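Local structure of exopolygalacturonate lyase (Vibrio vulnificus, 5A29) at residues 331-336 with 413-418. The protein probably cleaves pectate (polygalacturonate) chains by beta-elimination, as a metal-dependent family 2 polysaccharide lyase, probably acting from the chain end. Residues are numbered along the deposited sequence; the frame is centred on the assembly and turned at random.
With SRT (S,R meso-tartaric acid), chain R; SRT (S,R meso-tartaric acid), chain D.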
ATOM      1  N   ASN A 331      -9.306  -0.916   8.492  1.00 17.18           N
ATOM      2  CA  ASN A 331      -9.011  -2.337   8.267  1.00 16.76           C
ATOM      3  C   ASN A 331      -9.544  -2.797   6.905  1.00 17.61           C
ATOM      4  O   ASN A 331      -8.881  -3.586   6.272  1.00 15.23           O
ATOM      5  CB  ASN A 331      -9.614  -3.237   9.364  1.00 17.52           C
ATOM      6  CG  ASN A 331      -8.802  -3.172  10.679  1.00 16.84           C
ATOM      7  OD1 ASN A 331      -7.842  -2.414  10.809  1.00 16.62           O
ATOM      8  ND2 ASN A 331      -9.243  -3.945  11.701  1.00 16.15           N
ATOM      9  N   ASP A 332     -10.714  -2.309   6.500  1.00 16.30           N
ATOM     10  CA  ASP A 332     -11.335  -2.742   5.235  1.00 19.75           C
ATOM     11  C   ASP A 332     -10.426  -2.273   4.089  1.00 18.46           C
ATOM     12  O   ASP A 332     -10.222  -3.003   3.175  1.00 16.20           O
ATOM     13  CB  ASP A 332     -12.703  -2.131   5.020  1.00 19.74           C
ATOM     14  CG  ASP A 332     -12.714  -0.579   5.214  1.00 29.81           C
ATOM     15  OD1 ASP A 332     -12.022  -0.048   6.116  1.00 26.18           O
ATOM     16  OD2 ASP A 332     -13.381   0.124   4.438  1.00 36.68           O
ATOM     17  N   LYS A 333      -9.882  -1.062   4.166  1.00 18.42           N
ATOM     18  CA  LYS A 333      -8.973  -0.636   3.117  1.00 17.75           C
ATOM     19  C   LYS A 333      -7.775  -1.596   2.926  1.00 16.85           C
ATOM     20  O   LYS A 333      -7.393  -1.887   1.792  1.00 15.15           O
ATOM     21  CB  LYS A 333      -8.453   0.764   3.407  1.00 17.87           C
ATOM     22  CG  LYS A 333      -7.586   1.279   2.278  1.00 19.68           C
ATOM     23  CD  LYS A 333      -7.117   2.709   2.537  1.00 24.63           C
ATOM     24  CE  LYS A 333      -6.336   3.229   1.335  1.00 34.41           C
ATOM     25  NZ  LYS A 333      -5.519   4.355   1.845  1.00 40.00           N
ATOM     26  N   SER A 334      -7.115  -2.028   3.999  1.00 15.58           N
ATOM     27  CA  SER A 334      -5.976  -2.944   3.816  1.00 16.83           C
ATOM     28  C   SER A 334      -6.432  -4.279   3.193  1.00 16.70           C
ATOM     29  O   SER A 334      -5.613  -4.928   2.573  1.00 19.33           O
ATOM     30  CB  SER A 334      -5.303  -3.308   5.155  1.00 20.70           C
ATOM     31  OG  SER A 334      -4.816  -2.078   5.759  1.00 30.55           O
ATOM     32  N   ILE A 335      -7.688  -4.661   3.395  1.00 16.23           N
ATOM     33  CA  ILE A 335      -8.195  -5.945   2.878  1.00 15.21           C
ATOM     34  C   ILE A 335      -8.694  -5.780   1.433  1.00 19.58           C
ATOM     35  O   ILE A 335      -8.242  -6.536   0.550  1.00 18.42           O
ATOM     36  CB  ILE A 335      -9.347  -6.452   3.744  1.00 16.34           C
ATOM     37  CG1 ILE A 335      -8.819  -6.810   5.142  1.00 15.57           C
ATOM     38  CG2 ILE A 335     -10.046  -7.651   3.073  1.00 17.98           C
ATOM     39  CD1 ILE A 335     -10.016  -6.991   6.110  1.00 17.41           C
ATOM     40  N   VAL A 336      -9.639  -4.852   1.209  1.00 16.76           N
ATOM     41  CA  VAL A 336     -10.339  -4.781  -0.103  1.00 17.82           C
ATOM     42  C   VAL A 336      -9.633  -3.881  -1.126  1.00 16.92           C
ATOM     43  O   VAL A 336     -10.076  -3.806  -2.279  1.00 16.99           O
ATOM     44  CB  VAL A 336     -11.845  -4.397  -0.009  1.00 20.07           C
ATOM     45  CG1 VAL A 336     -12.560  -5.404   0.949  1.00 20.64           C
ATOM     46  CG2 VAL A 336     -12.076  -2.920   0.357  1.00 18.74           C
ATOM     47  N   THR A 413     -11.591   9.203  -3.615  1.00 24.69           N
ATOM     48  CA  THR A 413     -11.219   8.824  -4.972  1.00 24.05           C
ATOM     49  C   THR A 413     -11.531   7.332  -5.190  1.00 25.14           C
ATOM     50  O   THR A 413     -11.938   6.616  -4.246  1.00 21.21           O
ATOM     51  CB  THR A 413      -9.723   9.064  -5.186  1.00 25.25           C
ATOM     52  OG1 THR A 413      -8.983   8.124  -4.396  1.00 27.74           O
ATOM     53  CG2 THR A 413      -9.320  10.487  -4.728  1.00 27.20           C
ATOM     54  N   GLU A 414     -11.397   6.878  -6.429  1.00 17.71           N
ATOM     55  CA  GLU A 414     -11.873   5.524  -6.833  1.00 20.90           C
ATOM     56  C   GLU A 414     -10.926   4.395  -6.419  1.00 19.31           C
ATOM     57  O   GLU A 414     -10.711   3.387  -7.163  1.00 19.79           O
ATOM     58  CB  GLU A 414     -12.013   5.553  -8.412  1.00 20.56           C
ATOM     59  CG  GLU A 414     -13.059   6.589  -8.815  1.00 22.90           C
ATOM     60  CD  GLU A 414     -12.380   7.900  -9.301  1.00 24.49           C
ATOM     61  OE1 GLU A 414     -11.374   8.350  -8.681  1.00 24.50           O
ATOM     62  OE2 GLU A 414     -12.837   8.454 -10.292  1.00 22.84           O
ATOM     63  N   GLU A 415     -10.279   4.487  -5.251  1.00 17.61           N
ATOM     64  CA  GLU A 415      -9.401   3.418  -4.837  1.00 17.26           C
ATOM     65  C   GLU A 415     -10.131   2.065  -4.848  1.00 18.16           C
ATOM     66  O   GLU A 415      -9.583   1.053  -5.301  1.00 18.00           O
ATOM     67  CB  GLU A 415      -8.896   3.653  -3.374  1.00 20.09           C
ATOM     68  CG  GLU A 415      -7.949   4.838  -3.364  1.00 29.50           C
ATOM     69  CD  GLU A 415      -7.486   5.225  -1.966  1.00 37.77           C
ATOM     70  OE1 GLU A 415      -8.232   4.996  -0.995  1.00 36.24           O
ATOM     71  OE2 GLU A 415      -6.343   5.688  -1.871  1.00 46.17           O
ATOM     72  N   TYR A 416     -11.305   2.011  -4.257  1.00 17.34           N
ATOM     73  CA  TYR A 416     -11.937   0.677  -3.994  1.00 17.68           C
ATOM     74  C   TYR A 416     -12.491   0.086  -5.313  1.00 16.83           C
ATOM     75  O   TYR A 416     -12.695  -1.135  -5.438  1.00 16.95           O
ATOM     76  CB  TYR A 416     -13.151   0.795  -3.052  1.00 19.51           C
ATOM     77  CG  TYR A 416     -12.716   0.927  -1.599  1.00 26.65           C
ATOM     78  CD1 TYR A 416     -11.389   1.270  -1.261  1.00 26.66           C
ATOM     79  CD2 TYR A 416     -13.633   0.744  -0.576  1.00 32.97           C
ATOM     80  CE1 TYR A 416     -11.010   1.439   0.073  1.00 29.93           C
ATOM     81  CE2 TYR A 416     -13.258   0.911   0.760  1.00 33.66           C
ATOM     82  CZ  TYR A 416     -11.969   1.258   1.076  1.00 29.16           C
ATOM     83  OH  TYR A 416     -11.655   1.443   2.422  1.00 32.24           O
ATOM     84  N   LEU A 417     -12.770   0.961  -6.246  1.00 14.62           N
ATOM     85  CA  LEU A 417     -13.164   0.556  -7.607  1.00 15.47           C
ATOM     86  C   LEU A 417     -12.130  -0.280  -8.342  1.00 17.11           C
ATOM     87  O   LEU A 417     -12.479  -1.241  -9.104  1.00 15.03           O
ATOM     88  CB  LEU A 417     -13.563   1.806  -8.425  1.00 15.89           C
ATOM     89  CG  LEU A 417     -13.900   1.525  -9.920  1.00 16.50           C
ATOM     90  CD1 LEU A 417     -15.210   0.753 -10.055  1.00 16.01           C
ATOM     91  CD2 LEU A 417     -14.084   2.879 -10.634  1.00 14.14           C
ATOM     92  N   LEU A 418     -10.848   0.106  -8.222  1.00 16.85           N
ATOM     93  CA  LEU A 418      -9.829  -0.556  -9.030  1.00 16.64           C
ATOM     94  C   LEU A 418      -9.739  -2.102  -8.882  1.00 17.54           C
ATOM     95  O   LEU A 418      -9.601  -2.805  -9.890  1.00 16.33           O
ATOM     96  CB  LEU A 418      -8.466   0.109  -8.803  1.00 17.42           C
ATOM     97  CG  LEU A 418      -7.312  -0.381  -9.750  1.00 18.86           C
ATOM     98  CD1 LEU A 418      -7.667   0.023 -11.189  1.00 20.00           C
ATOM     99  CD2 LEU A 418      -6.070   0.370  -9.317  1.00 19.07           C
TER
HETATM  100  O1  SRT R1019      -1.548   3.628   8.878  1.00 40.65           O
HETATM  101  O11 SRT R1019      -0.886   2.992   6.917  1.00 46.34           O
HETATM  102  C1  SRT R1019      -1.687   3.608   7.647  1.00 49.45           C
HETATM  103  C2  SRT R1019      -2.916   4.304   7.090  1.00 53.54           C
HETATM  104  O2  SRT R1019      -2.756   5.664   6.741  1.00 58.82           O
HETATM  105  C3  SRT R1019      -3.545   3.450   5.993  1.00 54.23           C
HETATM  106  O3  SRT R1019      -4.041   2.334   6.754  1.00 48.55           O
HETATM  107  C4  SRT R1019      -4.581   4.251   5.235  1.00 57.86           C
HETATM  108  O4  SRT R1019      -4.152   4.748   4.172  1.00 51.38           O
HETATM  109  O41 SRT R1019      -5.751   4.481   5.693  1.00 58.52           O
HETATM  110  O1  SRT D1568      -6.994 -10.024   4.491  0.60 45.19           O
HETATM  111  O11 SRT D1568      -8.629 -11.453   4.611  0.60 21.27           O
HETATM  112  C1  SRT D1568      -7.736 -10.885   3.967  0.60 33.05           C
HETATM  113  C2  SRT D1568      -7.357 -11.262   2.548  0.60 34.08           C
HETATM  114  O2  SRT D1568      -6.875 -12.546   2.736  0.60 36.11           O
HETATM  115  C3  SRT D1568      -8.371 -11.325   1.381  0.60 35.92           C
HETATM  116  O3  SRT D1568      -9.712 -11.172   1.780  0.60 41.05           O
HETATM  117  C4  SRT D1568      -8.163 -10.355   0.231  0.60 39.75           C
HETATM  118  O4  SRT D1568      -8.395 -10.898  -0.885  0.60 39.59           O
HETATM  119  O41 SRT D1568      -7.767  -9.147   0.413  0.60 21.87           O
HETATM  120  O   HOH W   1     -12.643  -3.142  -3.525  1.00 16.41           O
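Tyr416 reaches from the turn before helix 417-426 to the first turn of helix 331-349, its ring laid against Val336 and its hydroxyl against Asp332 and Lys333. Val336 CG2 sits over one face, 4.1 Å from the centroid of the Tyr416 ring and 12° off its normal, a CH-pi contact. Asp332 OD2 comes to the ring edge, near its plane, 3.0 Å from Tyr416 OH, a hydrogen bond that is not settled, since the phenol proton could turn to another acceptor; carboxylate and ring stand almost perpendicular, 85° apart. Lys333 CB touches the same hydroxyl, Tyr416 OH, at 3.4 Å. Lys333 swings CG to the far side from its backbone N (chi1 -176°) and stays extended, which carries it past the phenol to Glu415. The salt bridge there is long, Lys333 NZ to Glu415 OE1, 4.0 Å, while Lys333 NZ donates a shorter bond, 2.7 Å, to O4 of a meso-tartrate whose pocket also includes Lys156 and Ser330. Between the backbones, one water donates to both Val336 O and Tyr416 O. Further out, Phe366 and Tyr367 of helix 353-370 pack on Val336, and Tyr367 also meets Tyr416. The packing joins two helix starts in what is probably the family 2 alpha/alpha-barrel, beside a tartrate pocket.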